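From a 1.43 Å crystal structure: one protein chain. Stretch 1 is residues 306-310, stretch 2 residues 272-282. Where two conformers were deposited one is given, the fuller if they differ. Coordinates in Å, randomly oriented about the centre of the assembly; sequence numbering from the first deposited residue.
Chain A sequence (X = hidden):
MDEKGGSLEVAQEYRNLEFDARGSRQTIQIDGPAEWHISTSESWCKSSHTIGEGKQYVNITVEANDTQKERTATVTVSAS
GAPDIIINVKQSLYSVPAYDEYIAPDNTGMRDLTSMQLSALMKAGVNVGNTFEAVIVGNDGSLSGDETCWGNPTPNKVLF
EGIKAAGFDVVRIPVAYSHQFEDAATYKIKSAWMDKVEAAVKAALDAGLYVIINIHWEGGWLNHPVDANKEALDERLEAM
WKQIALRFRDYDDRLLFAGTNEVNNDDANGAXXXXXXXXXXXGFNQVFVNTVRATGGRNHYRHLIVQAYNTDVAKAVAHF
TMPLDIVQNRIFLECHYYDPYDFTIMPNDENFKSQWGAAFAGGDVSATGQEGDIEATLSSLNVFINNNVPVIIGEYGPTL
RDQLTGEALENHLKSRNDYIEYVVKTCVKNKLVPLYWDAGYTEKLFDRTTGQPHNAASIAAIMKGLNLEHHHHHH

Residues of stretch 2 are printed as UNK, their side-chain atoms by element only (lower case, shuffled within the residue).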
# COMPACT_ATOMS: atom_id res chain seq x y z
N VAL A 306 0.24 -2.39 -2.34
CA VAL A 306 1.30 -1.81 -1.56
C VAL A 306 0.97 -0.36 -1.24
O VAL A 306 0.19 0.29 -1.95
CB VAL A 306 2.68 -1.96 -2.27
CG1 VAL A 306 3.06 -3.44 -2.34
CG2 VAL A 306 2.71 -1.27 -3.63
N GLN A 307 1.52 0.15 -0.13
CA GLN A 307 1.05 1.41 0.43
C GLN A 307 2.03 2.55 0.29
O GLN A 307 3.26 2.37 0.38
CB GLN A 307 0.78 1.23 1.93
CG GLN A 307 -0.40 0.32 2.25
CD GLN A 307 -0.19 -1.10 1.79
OE1 GLN A 307 0.86 -1.73 2.07
NE2 GLN A 307 -1.17 -1.63 1.08
N ALA A 308 1.49 3.73 0.06
CA ALA A 308 2.26 4.97 0.21
C ALA A 308 2.65 5.18 1.68
O ALA A 308 2.04 4.61 2.58
CB ALA A 308 1.47 6.14 -0.29
N TYR A 309 3.68 5.99 1.89
CA TYR A 309 4.12 6.35 3.23
C TYR A 309 2.93 7.03 3.94
O TYR A 309 2.35 7.96 3.39
CB TYR A 309 5.34 7.26 3.18
CG TYR A 309 6.03 7.41 4.52
CD1 TYR A 309 5.58 8.33 5.46
CD2 TYR A 309 7.12 6.61 4.86
CE1 TYR A 309 6.19 8.44 6.70
CE2 TYR A 309 7.76 6.74 6.10
CZ TYR A 309 7.27 7.65 7.01
OH TYR A 309 7.93 7.74 8.22
N ASN A 310 2.58 6.56 5.15
CA ASN A 310 1.43 7.13 5.87
C ASN A 310 0.10 6.93 5.10
O ASN A 310 -0.90 7.58 5.43
CB ASN A 310 1.58 8.66 6.11
CG ASN A 310 2.44 9.04 7.32
OD1 ASN A 310 2.99 8.22 8.04
ND2 ASN A 310 2.54 10.33 7.51
N UNK A 272 8.75 15.86 9.61
CA UNK A 272 8.76 15.55 8.19
C UNK A 272 9.60 14.26 7.96
O UNK A 272 10.75 14.14 8.45
o UNK A 272 6.67 17.17 6.29
c UNK A 272 7.05 17.89 7.21
c UNK A 272 8.53 18.03 7.51
c UNK A 272 9.29 16.71 7.34
n UNK A 272 6.21 18.56 7.99
N UNK A 273 9.05 13.28 7.21
CA UNK A 273 9.87 12.09 7.03
C UNK A 273 11.14 12.35 6.22
O UNK A 273 11.19 13.27 5.38
c UNK A 273 7.69 13.09 6.68
c UNK A 273 8.92 11.14 6.25
c UNK A 273 7.57 11.60 6.65
N UNK A 274 12.12 11.50 6.44
CA UNK A 274 13.44 11.65 5.85
C UNK A 274 13.62 10.66 4.70
O UNK A 274 12.82 9.74 4.55
o UNK A 274 14.38 9.93 7.25
c UNK A 274 14.50 11.32 6.89
c UNK A 274 14.35 12.20 8.14
N UNK A 275 14.68 10.83 3.92
CA UNK A 275 14.98 9.88 2.87
C UNK A 275 15.17 8.45 3.40
O UNK A 275 14.71 7.47 2.77
c UNK A 275 14.48 11.35 0.22
c UNK A 275 16.13 10.40 2.00
o UNK A 275 13.67 12.30 0.10
o UNK A 275 14.29 10.26 -0.37
c UNK A 275 15.74 11.58 1.09
N UNK A 276 15.77 8.34 4.59
CA UNK A 276 15.88 7.05 5.27
C UNK A 276 14.49 6.43 5.51
O UNK A 276 14.27 5.25 5.22
c UNK A 276 17.26 6.16 8.83
c UNK A 276 16.63 7.20 6.61
o UNK A 276 17.65 5.16 9.46
c UNK A 276 16.60 5.97 7.48
o UNK A 276 17.36 7.31 9.30
N UNK A 277 13.56 7.23 6.03
CA UNK A 277 12.22 6.74 6.29
C UNK A 277 11.53 6.21 5.01
O UNK A 277 10.91 5.12 5.02
c UNK A 277 11.32 7.79 6.90
n UNK A 277 12.42 7.52 9.11
c UNK A 277 11.80 8.34 8.24
o UNK A 277 11.54 9.52 8.50
N UNK A 278 11.62 6.97 3.92
CA UNK A 278 11.03 6.50 2.64
C UNK A 278 11.70 5.25 2.10
O UNK A 278 11.04 4.34 1.59
c UNK A 278 10.99 7.61 1.60
o UNK A 278 7.78 12.06 3.06
c UNK A 278 10.70 10.05 2.13
c UNK A 278 8.00 9.75 2.59
c UNK A 278 8.77 8.66 2.23
c UNK A 278 8.59 10.99 2.73
c UNK A 278 10.13 8.79 1.99
c UNK A 278 9.94 11.15 2.48
N UNK A 279 13.02 5.18 2.21
CA UNK A 279 13.76 4.01 1.77
C UNK A 279 13.34 2.75 2.52
O UNK A 279 13.08 1.69 1.91
c UNK A 279 18.34 3.71 3.63
n UNK A 279 18.11 4.14 2.40
c UNK A 279 15.28 4.25 1.87
n UNK A 279 18.14 2.43 3.96
c UNK A 279 16.11 3.02 1.49
n UNK A 279 18.80 4.56 4.56
c UNK A 279 17.59 3.34 1.29
N UNK A 280 13.24 2.86 3.83
CA UNK A 280 12.95 1.71 4.65
C UNK A 280 11.46 1.31 4.47
O UNK A 280 11.13 0.14 4.36
c UNK A 280 13.30 1.95 6.13
c UNK A 280 14.81 2.15 6.28
c UNK A 280 12.83 0.77 6.96
N UNK A 281 10.58 2.30 4.39
CA UNK A 281 9.14 2.01 4.21
C UNK A 281 8.85 1.42 2.82
O UNK A 281 8.12 0.43 2.70
n UNK A 281 5.28 2.71 2.52
c UNK A 281 6.81 3.01 4.32
c UNK A 281 8.29 3.23 4.50
o UNK A 281 6.82 4.33 2.32
c UNK A 281 6.32 3.40 2.95
N UNK A 282 9.44 1.99 1.77
CA UNK A 282 9.35 1.36 0.45
C UNK A 282 9.91 -0.08 0.50
O UNK A 282 9.33 -1.00 -0.09
c UNK A 282 10.07 2.19 -0.60
o UNK A 282 8.10 3.15 -1.61
c UNK A 282 9.23 3.34 -1.15
n UNK A 282 9.83 4.52 -1.19

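Position 272 carries five side-chain atoms: three carbons in line, the third bonded to one oxygen and one nitrogen. That terminal amide on a three-carbon chain is glutamine, Gln272, which makes no contact with stretch 1.

At position 273 there are three carbons, one of them within bonding distance of the backbone N, closing a five-membered ring, and a ring carbon lies against the Tyr309 ring. This is proline, Pro273. Its CB points toward stretch 1, and CG lies 3.4 Å from CE1 of Tyr309. CB sits 4.3 Å from the centroid of the Tyr309 ring, 30° off the normal, so the CH-pi contact is off-centre.

Position 274 has one carbon bearing an oxygen and a carbon, the branched pattern of threonine. Thr274, with CB directed away from stretch 1, is the N-cap of the helix that starts at the next residue: its OG1 accepts from the backbone N of residue 277 at 3.1 Å.

Positions 275 and 276 each show three carbons ending in two oxygens, a carboxylate in both cases: Glu275 and Glu276. Both are out of reach of stretch 1. They differ in chi1, m in the first and t in the second.

Position 277 has two carbons, the second carrying one oxygen and one nitrogen, and its CB comes 3.6 Å from OH of Tyr309. The short amide identifies Asn277. Its OD1 accepts from Thr274 N at 2.9 Å (angle 167°), so side chain and backbone of these two residues bond reciprocally at the helix start.

At position 278 a single carbon leads to a six-carbon ring bearing one oxygen, and this ring meets that of Tyr309. It is tyrosine. CE1 of Tyr278 approaches CG of Tyr309 to 3.6 Å. The ring centroids are 5.0 Å apart and the planes meet at 68°, an edge-to-face pair in which Tyr278 offers its edge to the face of Tyr309.

Position 279 has three carbons, a nitrogen, then a carbon with two further nitrogens. This guanidinium marks Arg279, out of reach of stretch 1. Position 280, with one carbon carrying two more, is Val280, buried but without contact here.

Position 281 repeats the pattern of 272, three carbons and a terminal amide; the amide nitrogen faces O of Gln307 and the oxygen lies beside CB of Tyr309. It is Gln281. NE2 donates to O of Gln307 at 3.0 Å with an angle of 141°, while OE1 lies 3.4 Å from CB of Tyr309, near the plane of that ring at its edge.

Position 282 has two carbons ending in an amide, hence Asn282. Its nearest approach to stretch 1, Asn282 OD1 to Gln307 O, is 5.3 Å, too far for a contact.

The contact is built around Tyr309, whose side chain, at chi1 t, reaches the helix and its N-terminal lead-in. Pro273 and Tyr278 supply apolar packing, and the Gln281 amide adds the only hydrogen bond between the stretches, engaging the backbone carbonyl of Gln307. In all, 303 Å² is buried, with Tyr309 contributing 130 Å² and Gln281 71 Å².

Stretch 2 272-282: QPTEENYRVQN
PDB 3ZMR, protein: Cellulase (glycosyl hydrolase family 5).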